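Local coordinates for protein ferritin heavy chain (Trichoplusia ni, PDB 1Z6O) that probably oxidises ferrous iron and stores it in soluble, non-toxic form within a secreted shell of twelve heavy and twelve light chains, at residues Leu37-Met42 and Glu110-Met115; Ile75-Met80 and Tyr139-Tyr144; Ser122-Ile127 and Asp148-Gln153. All coordinates share one frame; numbering follows the deposited sequence.

Contact 1 of 3, residues Leu37-Met42 and Glu110-Met115; sequences LQYLAM and EHALSM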
loop_
_atom_site.group_PDB
_atom_site.type_symbol
_atom_site.label_atom_id
_atom_site.label_comp_id
_atom_site.label_asym_id
_atom_site.label_seq_id
_atom_site.Cartn_x
_atom_site.Cartn_y
_atom_site.Cartn_z
ATOM N N LEU M 37 6.599 -24.441 45.778
ATOM C CA LEU M 37 7.834 -25.201 45.998
ATOM C C LEU M 37 7.657 -26.680 45.670
ATOM O O LEU M 37 8.572 -27.317 45.146
ATOM C CB LEU M 37 8.306 -25.054 47.450
ATOM C CG LEU M 37 8.463 -23.600 47.925
ATOM C CD1 LEU M 37 8.933 -23.564 49.373
ATOM C CD2 LEU M 37 9.452 -22.886 47.044
ATOM N N GLN M 38 6.489 -27.233 45.976
ATOM C CA GLN M 38 6.259 -28.645 45.680
ATOM C C GLN M 38 6.186 -28.851 44.156
ATOM O O GLN M 38 6.658 -29.866 43.643
ATOM C CB GLN M 38 4.975 -29.146 46.370
ATOM C CG GLN M 38 4.694 -30.633 46.120
ATOM C CD GLN M 38 5.804 -31.532 46.654
ATOM O OE1 GLN M 38 5.805 -31.905 47.822
ATOM N NE2 GLN M 38 6.769 -31.863 45.797
ATOM N N TYR M 39 5.594 -27.897 43.432
ATOM C CA TYR M 39 5.536 -28.001 41.969
ATOM C C TYR M 39 6.937 -27.855 41.371
ATOM O O TYR M 39 7.242 -28.488 40.358
ATOM C CB TYR M 39 4.599 -26.937 41.375
ATOM C CG TYR M 39 3.139 -27.331 41.431
ATOM C CD1 TYR M 39 2.172 -26.457 41.932
ATOM C CD2 TYR M 39 2.717 -28.562 40.921
ATOM C CE1 TYR M 39 0.803 -26.797 41.917
ATOM C CE2 TYR M 39 1.364 -28.910 40.895
ATOM C CZ TYR M 39 0.415 -28.028 41.390
ATOM O OH TYR M 39 -0.916 -28.380 41.324
ATOM N N LEU M 40 7.790 -27.021 41.970
ATOM C CA LEU M 40 9.162 -26.891 41.452
ATOM C C LEU M 40 9.855 -28.247 41.525
ATOM O O LEU M 40 10.617 -28.611 40.633
ATOM C CB LEU M 40 10.009 -25.907 42.278
ATOM C CG LEU M 40 9.935 -24.403 42.027
ATOM C CD1 LEU M 40 10.960 -23.697 42.945
ATOM C CD2 LEU M 40 10.246 -24.109 40.549
ATOM N N ALA M 41 9.620 -28.981 42.611
ATOM C CA ALA M 41 10.247 -30.294 42.765
ATOM C C ALA M 41 9.720 -31.278 41.716
ATOM O O ALA M 41 10.461 -32.151 41.258
ATOM C CB ALA M 41 10.010 -30.836 44.190
ATOM N N MET M 42 8.447 -31.155 41.336
ATOM C CA MET M 42 7.904 -32.032 40.298
ATOM C C MET M 42 8.554 -31.678 38.965
ATOM O O MET M 42 8.920 -32.560 38.189
ATOM C CB MET M 42 6.386 -31.874 40.168
ATOM C CG MET M 42 5.602 -32.417 41.348
ATOM S SD MET M 42 3.808 -32.385 40.967
ATOM C CE MET M 42 3.131 -33.078 42.497
ATOM N N GLU M 110 -1.898 -37.250 40.113
ATOM C CA GLU M 110 -2.786 -37.528 41.245
ATOM C C GLU M 110 -2.348 -36.758 42.480
ATOM O O GLU M 110 -3.179 -36.313 43.274
ATOM C CB GLU M 110 -2.825 -39.035 41.542
ATOM C CG GLU M 110 -3.524 -39.834 40.427
ATOM C CD GLU M 110 -3.701 -41.315 40.783
ATOM O OE1 GLU M 110 -2.930 -41.827 41.615
ATOM O OE2 GLU M 110 -4.595 -41.974 40.217
ATOM N N HIS M 111 -1.040 -36.607 42.654
ATOM C CA HIS M 111 -0.534 -35.842 43.791
ATOM C C HIS M 111 -0.937 -34.368 43.574
ATOM O O HIS M 111 -1.403 -33.702 44.499
ATOM C CB HIS M 111 1.000 -35.963 43.878
ATOM C CG HIS M 111 1.599 -35.227 45.041
ATOM N ND1 HIS M 111 2.957 -35.065 45.198
ATOM C CD2 HIS M 111 1.024 -34.602 46.096
ATOM C CE1 HIS M 111 3.194 -34.371 46.298
ATOM N NE2 HIS M 111 2.038 -34.077 46.861
ATOM N N ALA M 112 -0.763 -33.853 42.355
ATOM C CA ALA M 112 -1.152 -32.462 42.075
ATOM C C ALA M 112 -2.654 -32.264 42.335
ATOM O O ALA M 112 -3.070 -31.254 42.907
ATOM C CB ALA M 112 -0.832 -32.095 40.621
ATOM N N LEU M 113 -3.467 -33.221 41.901
ATOM C CA LEU M 113 -4.916 -33.121 42.111
ATOM C C LEU M 113 -5.228 -33.045 43.613
ATOM O O LEU M 113 -6.060 -32.253 44.049
ATOM C CB LEU M 113 -5.627 -34.333 41.486
ATOM C CG LEU M 113 -7.150 -34.457 41.674
ATOM C CD1 LEU M 113 -7.860 -33.190 41.165
ATOM C CD2 LEU M 113 -7.646 -35.700 40.903
ATOM N N SER M 114 -4.548 -33.869 44.401
ATOM C CA SER M 114 -4.742 -33.877 45.849
ATOM C C SER M 114 -4.273 -32.554 46.484
ATOM O O SER M 114 -4.903 -32.043 47.411
ATOM C CB SER M 114 -3.981 -35.070 46.452
ATOM O OG SER M 114 -3.985 -34.998 47.860
ATOM N N MET M 115 -3.165 -32.002 45.993
ATOM C CA MET M 115 -2.669 -30.716 46.499
ATOM C C MET M 115 -3.706 -29.627 46.186
ATOM O O MET M 115 -4.003 -28.780 47.026
ATOM C CB MET M 115 -1.354 -30.309 45.805
ATOM C CG MET M 115 -0.145 -31.197 46.072
ATOM S SD MET M 115 1.233 -30.773 44.917
ATOM C CE MET M 115 1.315 -28.950 45.197
HETATM O O HOH W 1 3.467 -32.467 49.261
#
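Two methionines, Met42 and Met115, meet in the gap between Leu37-Met42 and Glu110-Met115, antiparallel helical segments whose axes run 11.7 Å apart. Met115 leaves its helix with CG beside the backbone N, then bends at its last torsion (chi3 52°), so that its methyl swings aside to rest on CB and CG of Gln38. The same methyl lies over one face of the Tyr39 ring in a CH-pi contact, CE 4.0 Å from the ring centroid and displaced toward the rim. SD stands obliquely to the same ring, a Met-aromatic contact, and lies over a face of the His111 imidazole near its rim. The smaller bump is Ala112, whose CB meets the edge of the Tyr39 ring, 3.9 Å from CE2. Met42 comes in fully extended, its CE entering the notch between Met115 and His111, 3.8 Å from Met115 SD and 3.4 Å from His111 ND1. Gln38 bends at chi2 and its side chain crosses that of His111 at about a right angle, CD 3.9 Å from His111 CE1, amide and ring planes 58° apart. One water at the imidazole edge, in its plane, joins the polar ends: it donates to Gln38 OE1 (2.8 Å) and is hydrogen-bonded to His111 NE2 (3.2 Å). Gln38 NE2 and His111 ND1 are hydrogen-bonded to Arg99 O and Trp102 NE1 of the connecting loop. Tyr39 OH hydrogen-bonds to Glu116, an inferred iron ligand, and its ring packs on helix 54-80, while Ala112 meets helix 139-168; the contact thus joins helices 19-47 and 105-132 inside the four-helix bundle.

Contact 2 of 3, residues Ile75-Met80 and Tyr139-Tyr144; sequences IEYLLM and YHLVDY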
loop_
_atom_site.group_PDB
_atom_site.type_symbol
_atom_site.label_atom_id
_atom_site.label_comp_id
_atom_site.label_asym_id
_atom_site.label_seq_id
_atom_site.Cartn_x
_atom_site.Cartn_y
_atom_site.Cartn_z
ATOM N N ILE M 75 -1.310 -11.317 48.825
ATOM C CA ILE M 75 -0.531 -10.270 49.486
ATOM C C ILE M 75 -1.016 -8.894 48.999
ATOM O O ILE M 75 -1.199 -7.972 49.803
ATOM C CB ILE M 75 0.984 -10.426 49.180
ATOM C CG1 ILE M 75 1.524 -11.664 49.911
ATOM C CG2 ILE M 75 1.752 -9.153 49.600
ATOM C CD1 ILE M 75 2.926 -12.097 49.446
ATOM N N GLU M 76 -1.223 -8.745 47.690
ATOM C CA GLU M 76 -1.703 -7.463 47.156
ATOM C C GLU M 76 -3.070 -7.102 47.732
ATOM O O GLU M 76 -3.367 -5.928 47.940
ATOM C CB GLU M 76 -1.810 -7.503 45.622
ATOM C CG GLU M 76 -0.463 -7.597 44.907
ATOM C CD GLU M 76 0.308 -6.284 44.914
ATOM O OE1 GLU M 76 1.542 -6.323 44.718
ATOM O OE2 GLU M 76 -0.313 -5.211 45.099
ATOM N N TYR M 77 -3.917 -8.101 47.964
ATOM C CA TYR M 77 -5.239 -7.814 48.522
ATOM C C TYR M 77 -5.067 -7.225 49.935
ATOM O O TYR M 77 -5.679 -6.215 50.280
ATOM C CB TYR M 77 -6.097 -9.094 48.593
ATOM C CG TYR M 77 -7.518 -8.781 49.006
ATOM C CD1 TYR M 77 -8.498 -8.531 48.044
ATOM C CD2 TYR M 77 -7.847 -8.595 50.353
ATOM C CE1 TYR M 77 -9.776 -8.086 48.412
ATOM C CE2 TYR M 77 -9.120 -8.149 50.734
ATOM C CZ TYR M 77 -10.073 -7.890 49.756
ATOM O OH TYR M 77 -11.302 -7.376 50.108
ATOM N N LEU M 78 -4.240 -7.860 50.759
ATOM C CA LEU M 78 -4.018 -7.346 52.115
ATOM C C LEU M 78 -3.470 -5.910 52.071
ATOM O O LEU M 78 -3.888 -5.054 52.851
ATOM C CB LEU M 78 -3.035 -8.251 52.881
ATOM C CG LEU M 78 -3.526 -9.681 53.184
ATOM C CD1 LEU M 78 -2.457 -10.432 53.980
ATOM C CD2 LEU M 78 -4.835 -9.632 53.982
ATOM N N LEU M 79 -2.535 -5.647 51.163
ATOM C CA LEU M 79 -1.950 -4.306 51.055
ATOM C C LEU M 79 -3.014 -3.280 50.670
ATOM O O LEU M 79 -3.025 -2.158 51.188
ATOM C CB LEU M 79 -0.822 -4.293 50.005
ATOM C CG LEU M 79 0.456 -5.070 50.375
ATOM C CD1 LEU M 79 1.311 -5.285 49.113
ATOM C CD2 LEU M 79 1.248 -4.287 51.447
ATOM N N MET M 80 -3.902 -3.657 49.753
ATOM C CA MET M 80 -4.966 -2.750 49.319
ATOM C C MET M 80 -5.887 -2.382 50.489
ATOM O O MET M 80 -6.392 -1.259 50.557
ATOM C CB MET M 80 -5.807 -3.396 48.201
ATOM C CG MET M 80 -7.087 -2.606 47.875
ATOM S SD MET M 80 -8.157 -3.407 46.648
ATOM C CE MET M 80 -8.845 -4.771 47.698
ATOM N N TYR M 139 -17.611 -8.912 53.223
ATOM C CA TYR M 139 -18.256 -9.208 51.945
ATOM C C TYR M 139 -17.333 -9.198 50.733
ATOM O O TYR M 139 -17.368 -10.110 49.906
ATOM C CB TYR M 139 -19.391 -8.213 51.676
ATOM C CG TYR M 139 -20.458 -8.196 52.751
ATOM C CD1 TYR M 139 -20.609 -7.091 53.589
ATOM C CD2 TYR M 139 -21.320 -9.280 52.919
ATOM C CE1 TYR M 139 -21.601 -7.060 54.572
ATOM C CE2 TYR M 139 -22.321 -9.261 53.904
ATOM C CZ TYR M 139 -22.449 -8.144 54.720
ATOM O OH TYR M 139 -23.444 -8.101 55.667
ATOM N N HIS M 140 -16.525 -8.154 50.622
ATOM C CA HIS M 140 -15.667 -8.028 49.459
ATOM C C HIS M 140 -14.596 -9.099 49.337
ATOM O O HIS M 140 -14.394 -9.649 48.251
ATOM C CB HIS M 140 -15.033 -6.638 49.413
ATOM C CG HIS M 140 -14.252 -6.393 48.159
ATOM N ND1 HIS M 140 -12.880 -6.523 48.101
ATOM C CD2 HIS M 140 -14.657 -6.086 46.902
ATOM C CE1 HIS M 140 -12.471 -6.305 46.860
ATOM N NE2 HIS M 140 -13.529 -6.039 46.112
ATOM N N LEU M 141 -13.907 -9.411 50.429
ATOM C CA LEU M 141 -12.875 -10.443 50.348
ATOM C C LEU M 141 -13.508 -11.807 50.078
ATOM O O LEU M 141 -12.982 -12.594 49.298
ATOM C CB LEU M 141 -12.031 -10.488 51.637
ATOM C CG LEU M 141 -10.967 -11.609 51.710
ATOM C CD1 LEU M 141 -10.080 -11.615 50.457
ATOM C CD2 LEU M 141 -10.110 -11.398 52.972
ATOM N N VAL M 142 -14.637 -12.091 50.719
ATOM C CA VAL M 142 -15.317 -13.368 50.488
ATOM C C VAL M 142 -15.645 -13.508 48.992
ATOM O O VAL M 142 -15.431 -14.560 48.378
ATOM C CB VAL M 142 -16.606 -13.446 51.340
ATOM C CG1 VAL M 142 -17.516 -14.597 50.855
ATOM C CG2 VAL M 142 -16.213 -13.655 52.823
ATOM N N ASP M 143 -16.147 -12.428 48.414
ATOM C CA ASP M 143 -16.504 -12.394 46.994
ATOM C C ASP M 143 -15.272 -12.594 46.108
ATOM O O ASP M 143 -15.318 -13.315 45.112
ATOM C CB ASP M 143 -17.142 -11.042 46.661
ATOM C CG ASP M 143 -17.436 -10.892 45.177
ATOM O OD1 ASP M 143 -18.420 -11.487 44.745
ATOM O OD2 ASP M 143 -16.674 -10.212 44.456
ATOM N N TYR M 144 -14.170 -11.951 46.472
ATOM C CA TYR M 144 -12.924 -12.074 45.720
ATOM C C TYR M 144 -12.399 -13.516 45.748
ATOM O O TYR M 144 -12.011 -14.079 44.715
ATOM C CB TYR M 144 -11.878 -11.133 46.319
ATOM C CG TYR M 144 -10.543 -11.169 45.614
ATOM C CD1 TYR M 144 -10.443 -10.847 44.257
ATOM C CD2 TYR M 144 -9.379 -11.496 46.301
ATOM C CE1 TYR M 144 -9.210 -10.844 43.604
ATOM C CE2 TYR M 144 -8.134 -11.493 45.657
ATOM C CZ TYR M 144 -8.063 -11.164 44.311
ATOM O OH TYR M 144 -6.845 -11.141 43.671
#
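Tyr77 spans the gap between Ile75-Met80 and Tyr139-Tyr144, and three side chains of the second helix are arranged round its ring. Its CG is anti to the backbone N (chi1 -173°), which carries the phenol across to the opposing antiparallel helix. Leu141 comes over one face: its CD1 stands 3.6 Å above the ring plane, over the centre, in a CH-pi contact, and its CB lies against the hydroxyl. His140 sits at the rim, not on a face. The two rings are inclined at 20° and meet edge to edge, so that Tyr77 OH lies in the imidazole plane and forms a 2.7 Å hydrogen bond with His140 ND1. Tyr144, also anti about chi1, and Tyr77 reach toward each other from the two helices; their planes are 21° apart but slid so far that they barely overlap, and the nearest approach is Tyr77 CD1 to Tyr144 CD2 at 3.6 Å. Met80, bent at chi3, crosses His140 at about a right angle and brings CE to 4.0 Å from its CE1. Tyr77 OH and both imidazole nitrogens of His140 have hydrogen-bond partners: Tyr77 OH also bonds to Arg81, and His140 NE2 to Glu151 of another heavy-chain copy. A chain of hydrogen bonds therefore runs from arginine through phenol and imidazole to a carboxylate across the subunit interface, and that carboxylate would probably polarise the imidazole and make it more basic.

Contact 3 of 3, residues Ser122-Ile127 and Asp148-Gln153; sequences SIRNVI and DFLEEQ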
loop_
_atom_site.group_PDB
_atom_site.type_symbol
_atom_site.label_atom_id
_atom_site.label_comp_id
_atom_site.label_asym_id
_atom_site.label_seq_id
_atom_site.Cartn_x
_atom_site.Cartn_y
_atom_site.Cartn_z
ATOM N N SER M 122 -8.897 -25.324 51.825
ATOM C CA SER M 122 -8.331 -24.264 52.650
ATOM C C SER M 122 -8.933 -22.891 52.292
ATOM O O SER M 122 -9.242 -22.090 53.179
ATOM C CB SER M 122 -6.799 -24.249 52.497
ATOM O OG SER M 122 -6.247 -23.171 53.230
ATOM N N ILE M 123 -9.106 -22.611 51.000
ATOM C CA ILE M 123 -9.703 -21.333 50.594
ATOM C C ILE M 123 -11.149 -21.252 51.112
ATOM O O ILE M 123 -11.591 -20.199 51.563
ATOM C CB ILE M 123 -9.682 -21.176 49.042
ATOM C CG1 ILE M 123 -8.228 -20.961 48.581
ATOM C CG2 ILE M 123 -10.553 -19.975 48.603
ATOM C CD1 ILE M 123 -8.016 -21.190 47.096
ATOM N N ARG M 124 -11.886 -22.359 51.044
ATOM C CA ARG M 124 -13.259 -22.360 51.551
ATOM C C ARG M 124 -13.237 -22.059 53.060
ATOM O O ARG M 124 -14.147 -21.408 53.580
ATOM C CB ARG M 124 -13.951 -23.710 51.252
ATOM C CG ARG M 124 -14.323 -23.895 49.743
ATOM C CD ARG M 124 -14.843 -25.324 49.469
ATOM N NE ARG M 124 -15.827 -25.661 50.486
ATOM C CZ ARG M 124 -17.097 -25.282 50.461
ATOM N NH1 ARG M 124 -17.576 -24.582 49.437
ATOM N NH2 ARG M 124 -17.865 -25.502 51.519
ATOM N N ASN M 125 -12.206 -22.521 53.764
ATOM C CA ASN M 125 -12.102 -22.218 55.194
ATOM C C ASN M 125 -11.743 -20.751 55.441
ATOM O O ASN M 125 -12.143 -20.178 56.450
ATOM C CB ASN M 125 -11.092 -23.143 55.880
ATOM C CG ASN M 125 -11.676 -24.524 56.127
ATOM O OD1 ASN M 125 -12.862 -24.651 56.435
ATOM N ND2 ASN M 125 -10.856 -25.556 56.001
ATOM N N VAL M 126 -10.988 -20.133 54.533
ATOM C CA VAL M 126 -10.680 -18.701 54.686
ATOM C C VAL M 126 -12.002 -17.944 54.482
ATOM O O VAL M 126 -12.327 -16.995 55.206
ATOM C CB VAL M 126 -9.665 -18.205 53.620
ATOM C CG1 VAL M 126 -9.427 -16.689 53.786
ATOM C CG2 VAL M 126 -8.331 -18.970 53.765
ATOM N N ILE M 127 -12.768 -18.366 53.479
ATOM C CA ILE M 127 -14.056 -17.737 53.203
ATOM C C ILE M 127 -14.956 -17.821 54.451
ATOM O O ILE M 127 -15.574 -16.827 54.856
ATOM C CB ILE M 127 -14.746 -18.423 51.989
ATOM C CG1 ILE M 127 -14.047 -17.974 50.693
ATOM C CG2 ILE M 127 -16.239 -18.075 51.950
ATOM C CD1 ILE M 127 -14.437 -18.818 49.464
ATOM N N ASP M 148 -12.699 -15.414 42.125
ATOM C CA ASP M 148 -11.393 -15.507 41.483
ATOM C C ASP M 148 -10.661 -16.787 41.862
ATOM O O ASP M 148 -10.364 -17.620 41.009
ATOM C CB ASP M 148 -10.524 -14.318 41.878
ATOM C CG ASP M 148 -10.819 -13.085 41.054
ATOM O OD1 ASP M 148 -10.074 -12.835 40.079
ATOM O OD2 ASP M 148 -11.798 -12.374 41.376
ATOM N N PHE M 149 -10.375 -16.944 43.148
ATOM C CA PHE M 149 -9.638 -18.117 43.593
ATOM C C PHE M 149 -10.359 -19.442 43.434
ATOM O O PHE M 149 -9.783 -20.374 42.877
ATOM C CB PHE M 149 -9.162 -17.925 45.036
ATOM C CG PHE M 149 -7.942 -17.050 45.137
ATOM C CD1 PHE M 149 -8.029 -15.689 44.882
ATOM C CD2 PHE M 149 -6.689 -17.609 45.382
ATOM C CE1 PHE M 149 -6.878 -14.887 44.858
ATOM C CE2 PHE M 149 -5.535 -16.817 45.359
ATOM C CZ PHE M 149 -5.634 -15.459 45.092
ATOM N N LEU M 150 -11.603 -19.555 43.894
ATOM C CA LEU M 150 -12.296 -20.838 43.736
ATOM C C LEU M 150 -12.527 -21.160 42.260
ATOM O O LEU M 150 -12.477 -22.320 41.858
ATOM C CB LEU M 150 -13.628 -20.854 44.499
ATOM C CG LEU M 150 -13.495 -20.940 46.028
ATOM C CD1 LEU M 150 -14.894 -21.118 46.662
ATOM C CD2 LEU M 150 -12.599 -22.137 46.406
ATOM N N GLU M 151 -12.777 -20.138 41.451
ATOM C CA GLU M 151 -12.987 -20.354 40.013
ATOM C C GLU M 151 -11.759 -21.076 39.432
ATOM O O GLU M 151 -11.878 -22.097 38.743
ATOM C CB GLU M 151 -13.175 -19.002 39.317
ATOM C CG GLU M 151 -13.198 -19.050 37.793
ATOM C CD GLU M 151 -14.400 -19.791 37.243
ATOM O OE1 GLU M 151 -15.365 -20.019 38.006
ATOM O OE2 GLU M 151 -14.390 -20.135 36.042
ATOM N N GLU M 152 -10.576 -20.555 39.732
ATOM C CA GLU M 152 -9.341 -21.159 39.241
ATOM C C GLU M 152 -9.164 -22.576 39.806
ATOM O O GLU M 152 -8.694 -23.485 39.107
ATOM C CB GLU M 152 -8.141 -20.294 39.639
ATOM C CG GLU M 152 -7.005 -20.369 38.649
ATOM C CD GLU M 152 -7.367 -19.745 37.302
ATOM O OE1 GLU M 152 -6.614 -19.956 36.325
ATOM O OE2 GLU M 152 -8.401 -19.039 37.224
ATOM N N GLN M 153 -9.528 -22.766 41.073
ATOM C CA GLN M 153 -9.396 -24.084 41.697
ATOM C C GLN M 153 -10.256 -25.151 41.042
ATOM O O GLN M 153 -9.763 -26.236 40.732
ATOM C CB GLN M 153 -9.769 -24.037 43.191
ATOM C CG GLN M 153 -8.732 -23.351 44.090
ATOM C CD GLN M 153 -7.331 -23.877 43.842
ATOM O OE1 GLN M 153 -6.489 -23.173 43.289
ATOM N NE2 GLN M 153 -7.081 -25.131 44.227
#
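Helices 105-132 and 139-168 form an antiparallel hairpin of the ferritin four-helix bundle, and Ser122-Ile127 meets Asp148-Gln153 on its apolar seam, with axes 10.5 Å apart. The second segment has a wider, pi-type turn at 148-150. Leu150 meets three residues of the facing helix. Its two methyls divide the work: CD2 lies alongside Ile123, 3.7 Å from its CG2, while CD1 meets Ile127 CD1 tip to tip, also at 3.7 Å. The aliphatic part of Arg124 crosses Leu150 at about a right angle, CG 4.1 Å from CD2; its guanidinium goes on to Asn137 O and the ring of Phe136 in another heavy-chain subunit. An alanine in place of Leu150 would probably loosen this seam, because both methyl branches that meet Ile123, Arg124 and Ile127 would be lost. On its other branch, Ile123 extends CD1 toward Gln153 CG at 3.8 Å and to the edge of the Phe149 ring. Gln153 NE2 hydrogen-bonds to Glu116 and Thr120, and its side chain comes within about 4 Å of the bound iron. The arrangement is that of adjacent antiparallel helices in a ferritin four-helix bundle, here next to the ferroxidase iron site.

From the N terminus, helix 19-47 supplies the first half of contact 1, which closes at Glu110-Met115 on helix 105-132 after the chain has passed through helix 54-80. Contact 2 starts inside that span, at Ile75-Met80, and closes beyond it on helix 139-168, so the two cross. Contact 3 opens after contact 1 has closed and follows it in series along helix 105-132, but it also crosses contact 2, ending at Asp148-Gln153. Contacts 2 and 3 touch where Tyr144 CE2 packs 3.7 Å from Phe149 CE1; contact 1 lies about 18 Å, centre to centre, from contact 3. Together they tie all four long helices into one bundle.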